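Sugar-phosphate aldolase (Thermotoga maritima, PDB 1PVT) belongs to the class II aldolase and adducin family, with an alpha/beta fold in which helices pack around a mixed beta sheet. Local coordinates at residues I212-K215 / A216-I219; L137-F140 / Q141-P145. All coordinates share one frame; numbering follows the deposited sequence.

Interaction 1 of 2, residues I212-K215 / A216-I219; sequences ILEK and AAEI
The first torsion of Ile219 sets CG1 beside its own backbone N (chi1 -62°), and this lays CG1 over the preceding turn, 3.1 Å from Lys215 O. CD1 carries on past the same oxygen and ends 4.4 Å from CG of the extended, exposed chain of Lys215, where the two side chains meet only loosely. On another side of the helix, the chain of Glu214 bends at its second torsion (chi2 -45°) and brings OE1 to 3.8 Å from Ala217 CB, alongside the methyl group. Both pairs lie within helix 203-224, in a part that falls in the class II aldolase and adducin family region, and the contact spans about two turns of regular alpha helix, the amides of residues 216-219 each bonded to the carbonyl oxygen four residues back. The bond from Glu218 N to Glu214 O measures 2.7 Å, and that from Ile219 N to Lys215 O 2.8 Å. Glu214 OE2 and Glu218 OE1 are 4.4 Å apart, and their like charges should disfavour a closer approach. The buried carboxylate of Glu214 has partners on helix 129-134: Asn130 ND2 bonds OE2, while the amide of Leu131 makes a weak bond to OE1. The methyl groups of Ala216 and Ala217 both touch Met147 of helix 144-147.

Interaction 2 of 2, residues L137-F140 / Q141-P145; sequences LEEF and QELLP
Phe140 O accepts the amide of Leu143 at 3.0 Å, the one backbone hydrogen bond that joins 137-140 to 141-145. The N-H points fairly straight at the oxygen (158°), but the donor stands well above the carbonyl plane and so does not lie on a lone pair. With Gln141 and Glu142 at its corners, the bond closes a type I beta turn, which follows directly on an inverse gamma turn centred on Glu139, where Phe140 N bonds Glu138 O at 2.7 Å. Two tight turns in succession carry the chain into the helix that starts at Leu144. Gln141, bent at its second torsion (chi2 -60°), curls back so that its amide oxygen OE1 lies over one face of the Phe140 ring, displaced toward the rim and 3.4 Å from both CD2 and CE2. Ring and amide planes are 46° apart, so the two groups are tilted and not stacked. Across the ring from CD2, CE1 meets Leu144 CG at 3.8 Å in an oblique apolar contact, on the same side of the ring plane as OE1. Leu143 lies against the backbone, CD1 3.0 Å from Glu139 O. Its CD1 also reaches Leu137 CD1 at 4.0 Å, the two chains crossing at about a right angle, and its CD2 lies 4.0 Å from Glu139 OE2. The buried ring of Phe140 touches Leu134 of helix 129-134 and Val164 of strand 163-165, at one end of the sheet; Val164 also meets Gln141 and Leu144. Leu143 adds a second contact to Leu134, so the double turn bridges helix 129-134 to helix 144-147 beside the end of the sheet.

Overall arrangement
Interaction 2 comes first along the chain, in the connection from helix 129-134 to helix 144-147, and interaction 1 lies far later, midway along helix 203-224. Their centres are 14 Å apart and their nearest atoms about 7 Å, without touching. What relates them is shared neighbours: helix 129-134 receives side chains from both, interaction 1 at Asn130 and Leu131 and interaction 2 at Leu134. Helix 144-147 likewise begins within interaction 2 and reaches interaction 1 through Met147. Both sit on the same side of the chain's centre, at about 17 Å and 22 Å from it measured from their own centres, interaction 2 being the more peripheral.

Interaction 1 of 2, residues I212-K215 / A216-I219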
loop_
_atom_site.group_PDB
_atom_site.type_symbol
_atom_site.label_atom_id
_atom_site.label_comp_id
_atom_site.label_asym_id
_atom_site.label_seq_id
_atom_site.Cartn_x
_atom_site.Cartn_y
_atom_site.Cartn_z
ATOM N N ILE A 212 6.402 -11.913 -0.201
ATOM C CA ILE A 212 7.321 -12.394 -1.226
ATOM C C ILE A 212 8.491 -11.438 -1.463
ATOM O O ILE A 212 9.642 -11.865 -1.445
ATOM C CB ILE A 212 6.552 -12.699 -2.543
ATOM C CG1 ILE A 212 5.638 -13.904 -2.302
ATOM C CG2 ILE A 212 7.515 -13.009 -3.677
ATOM C CD1 ILE A 212 4.706 -14.215 -3.428
ATOM N N LEU A 213 8.222 -10.155 -1.672
ATOM C CA LEU A 213 9.317 -9.220 -1.864
ATOM C C LEU A 213 10.276 -9.312 -0.690
ATOM O O LEU A 213 11.494 -9.367 -0.864
ATOM C CB LEU A 213 8.801 -7.793 -1.980
ATOM C CG LEU A 213 8.299 -7.410 -3.370
ATOM C CD1 LEU A 213 8.091 -5.902 -3.422
ATOM C CD2 LEU A 213 9.316 -7.833 -4.436
ATOM N N GLU A 214 9.719 -9.332 0.514
ATOM C CA GLU A 214 10.532 -9.423 1.719
ATOM C C GLU A 214 11.413 -10.662 1.690
ATOM O O GLU A 214 12.622 -10.593 1.915
ATOM C CB GLU A 214 9.641 -9.509 2.952
ATOM C CG GLU A 214 9.876 -8.435 3.996
ATOM C CD GLU A 214 11.338 -8.187 4.283
ATOM O OE1 GLU A 214 12.024 -7.608 3.413
ATOM O OE2 GLU A 214 11.798 -8.566 5.380
ATOM N N LYS A 215 10.789 -11.802 1.419
ATOM C CA LYS A 215 11.510 -13.056 1.391
ATOM C C LYS A 215 12.682 -12.959 0.446
ATOM O O LYS A 215 13.794 -13.333 0.802
ATOM C CB LYS A 215 10.583 -14.193 0.978
ATOM C CG LYS A 215 11.042 -15.526 1.499
ATOM C CD LYS A 215 9.880 -16.495 1.642
ATOM C CE LYS A 215 10.294 -17.805 2.343
ATOM N NZ LYS A 215 9.110 -18.659 2.730
ATOM N N ALA A 216 12.447 -12.432 -0.750
ATOM C CA ALA A 216 13.520 -12.303 -1.726
ATOM C C ALA A 216 14.605 -11.400 -1.199
ATOM O O ALA A 216 15.782 -11.675 -1.369
ATOM C CB ALA A 216 12.991 -11.751 -3.010
ATOM N N ALA A 217 14.208 -10.312 -0.559
ATOM C CA ALA A 217 15.186 -9.387 -0.021
ATOM C C ALA A 217 15.986 -10.118 1.024
ATOM O O ALA A 217 17.212 -10.055 1.045
ATOM C CB ALA A 217 14.496 -8.206 0.603
ATOM N N GLU A 218 15.279 -10.829 1.890
ATOM C CA GLU A 218 15.921 -11.558 2.965
ATOM C C GLU A 218 16.898 -12.607 2.459
ATOM O O GLU A 218 17.990 -12.764 3.014
ATOM C CB GLU A 218 14.873 -12.211 3.849
ATOM C CG GLU A 218 15.459 -12.757 5.120
ATOM C CD GLU A 218 14.416 -12.934 6.189
ATOM O OE1 GLU A 218 13.225 -12.654 5.900
ATOM O OE2 GLU A 218 14.788 -13.343 7.315
ATOM N N ILE A 219 16.509 -13.324 1.411
ATOM C CA ILE A 219 17.377 -14.340 0.828
ATOM C C ILE A 219 18.611 -13.671 0.223
ATOM O O ILE A 219 19.730 -14.142 0.391
ATOM C CB ILE A 219 16.653 -15.125 -0.282
ATOM C CG1 ILE A 219 15.454 -15.867 0.295
ATOM C CG2 ILE A 219 17.597 -16.129 -0.911
ATOM C CD1 ILE A 219 14.650 -16.629 -0.742
#

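Interaction 2 of 2, residues L137-F140 / Q141-P145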
loop_
_atom_site.group_PDB
_atom_site.type_symbol
_atom_site.label_atom_id
_atom_site.label_comp_id
_atom_site.label_asym_id
_atom_site.label_seq_id
_atom_site.Cartn_x
_atom_site.Cartn_y
_atom_site.Cartn_z
ATOM N N LEU A 137 21.833 0.309 1.058
ATOM C CA LEU A 137 23.118 0.017 0.423
ATOM C C LEU A 137 23.316 0.895 -0.815
ATOM O O LEU A 137 22.410 1.025 -1.648
ATOM C CB LEU A 137 23.186 -1.450 -0.017
ATOM C CG LEU A 137 22.999 -2.577 0.995
ATOM C CD1 LEU A 137 23.236 -3.913 0.299
ATOM C CD2 LEU A 137 23.960 -2.402 2.147
ATOM N N GLU A 138 24.505 1.483 -0.943
ATOM C CA GLU A 138 24.811 2.332 -2.089
ATOM C C GLU A 138 24.444 1.625 -3.398
ATOM O O GLU A 138 23.598 2.107 -4.158
ATOM C CB GLU A 138 26.299 2.697 -2.083
ATOM C CG GLU A 138 26.705 3.674 -0.979
ATOM C CD GLU A 138 26.180 5.091 -1.213
ATOM O OE1 GLU A 138 26.504 5.692 -2.262
ATOM O OE2 GLU A 138 25.448 5.611 -0.345
ATOM N N GLU A 139 25.069 0.477 -3.653
ATOM C CA GLU A 139 24.796 -0.278 -4.872
ATOM C C GLU A 139 23.473 -1.025 -4.774
ATOM O O GLU A 139 23.386 -2.233 -5.007
ATOM C CB GLU A 139 25.934 -1.262 -5.164
ATOM C CG GLU A 139 26.205 -2.304 -4.093
ATOM C CD GLU A 139 27.145 -3.390 -4.601
ATOM O OE1 GLU A 139 28.256 -3.053 -5.090
ATOM O OE2 GLU A 139 26.766 -4.580 -4.515
ATOM N N PHE A 140 22.434 -0.277 -4.443
ATOM C CA PHE A 140 21.116 -0.837 -4.283
ATOM C C PHE A 140 20.463 -1.168 -5.615
ATOM O O PHE A 140 19.963 -2.272 -5.818
ATOM C CB PHE A 140 20.285 0.154 -3.464
ATOM C CG PHE A 140 18.808 -0.013 -3.600
ATOM C CD1 PHE A 140 18.227 -1.277 -3.635
ATOM C CD2 PHE A 140 17.988 1.107 -3.669
ATOM C CE1 PHE A 140 16.853 -1.421 -3.740
ATOM C CE2 PHE A 140 16.617 0.973 -3.773
ATOM C CZ PHE A 140 16.046 -0.297 -3.809
ATOM N N GLN A 141 20.491 -0.216 -6.532
ATOM C CA GLN A 141 19.869 -0.411 -7.832
ATOM C C GLN A 141 20.336 -1.664 -8.562
ATOM O O GLN A 141 19.541 -2.372 -9.182
ATOM C CB GLN A 141 20.118 0.820 -8.709
ATOM C CG GLN A 141 19.587 2.133 -8.121
ATOM C CD GLN A 141 18.078 2.120 -7.876
ATOM O OE1 GLN A 141 17.576 1.362 -7.045
ATOM N NE2 GLN A 141 17.350 2.966 -8.605
ATOM N N GLU A 142 21.628 -1.943 -8.474
ATOM C CA GLU A 142 22.202 -3.092 -9.161
ATOM C C GLU A 142 21.939 -4.466 -8.536
ATOM O O GLU A 142 22.496 -5.468 -8.986
ATOM C CB GLU A 142 23.712 -2.887 -9.316
ATOM C CG GLU A 142 24.100 -1.679 -10.169
ATOM C CD GLU A 142 23.599 -1.788 -11.609
ATOM O OE1 GLU A 142 23.899 -2.808 -12.280
ATOM O OE2 GLU A 142 22.907 -0.851 -12.072
ATOM N N LEU A 143 21.093 -4.524 -7.513
ATOM C CA LEU A 143 20.793 -5.793 -6.850
ATOM C C LEU A 143 19.374 -6.224 -7.144
ATOM O O LEU A 143 19.090 -7.411 -7.298
ATOM C CB LEU A 143 20.968 -5.641 -5.350
ATOM C CG LEU A 143 22.374 -5.246 -4.930
ATOM C CD1 LEU A 143 22.341 -4.628 -3.552
ATOM C CD2 LEU A 143 23.262 -6.469 -4.964
ATOM N N LEU A 144 18.487 -5.236 -7.201
ATOM C CA LEU A 144 17.082 -5.466 -7.487
ATOM C C LEU A 144 16.888 -6.507 -8.566
ATOM O O LEU A 144 16.022 -7.364 -8.463
ATOM C CB LEU A 144 16.426 -4.172 -7.944
ATOM C CG LEU A 144 15.811 -3.318 -6.854
ATOM C CD1 LEU A 144 15.184 -2.089 -7.463
ATOM C CD2 LEU A 144 14.763 -4.130 -6.141
ATOM N N PRO A 145 17.693 -6.438 -9.631
ATOM C CA PRO A 145 17.581 -7.397 -10.732
ATOM C C PRO A 145 17.790 -8.840 -10.297
ATOM O O PRO A 145 16.920 -9.694 -10.487
ATOM C CB PRO A 145 18.660 -6.930 -11.701
ATOM C CG PRO A 145 18.714 -5.438 -11.447
ATOM C CD PRO A 145 18.676 -5.384 -9.950
#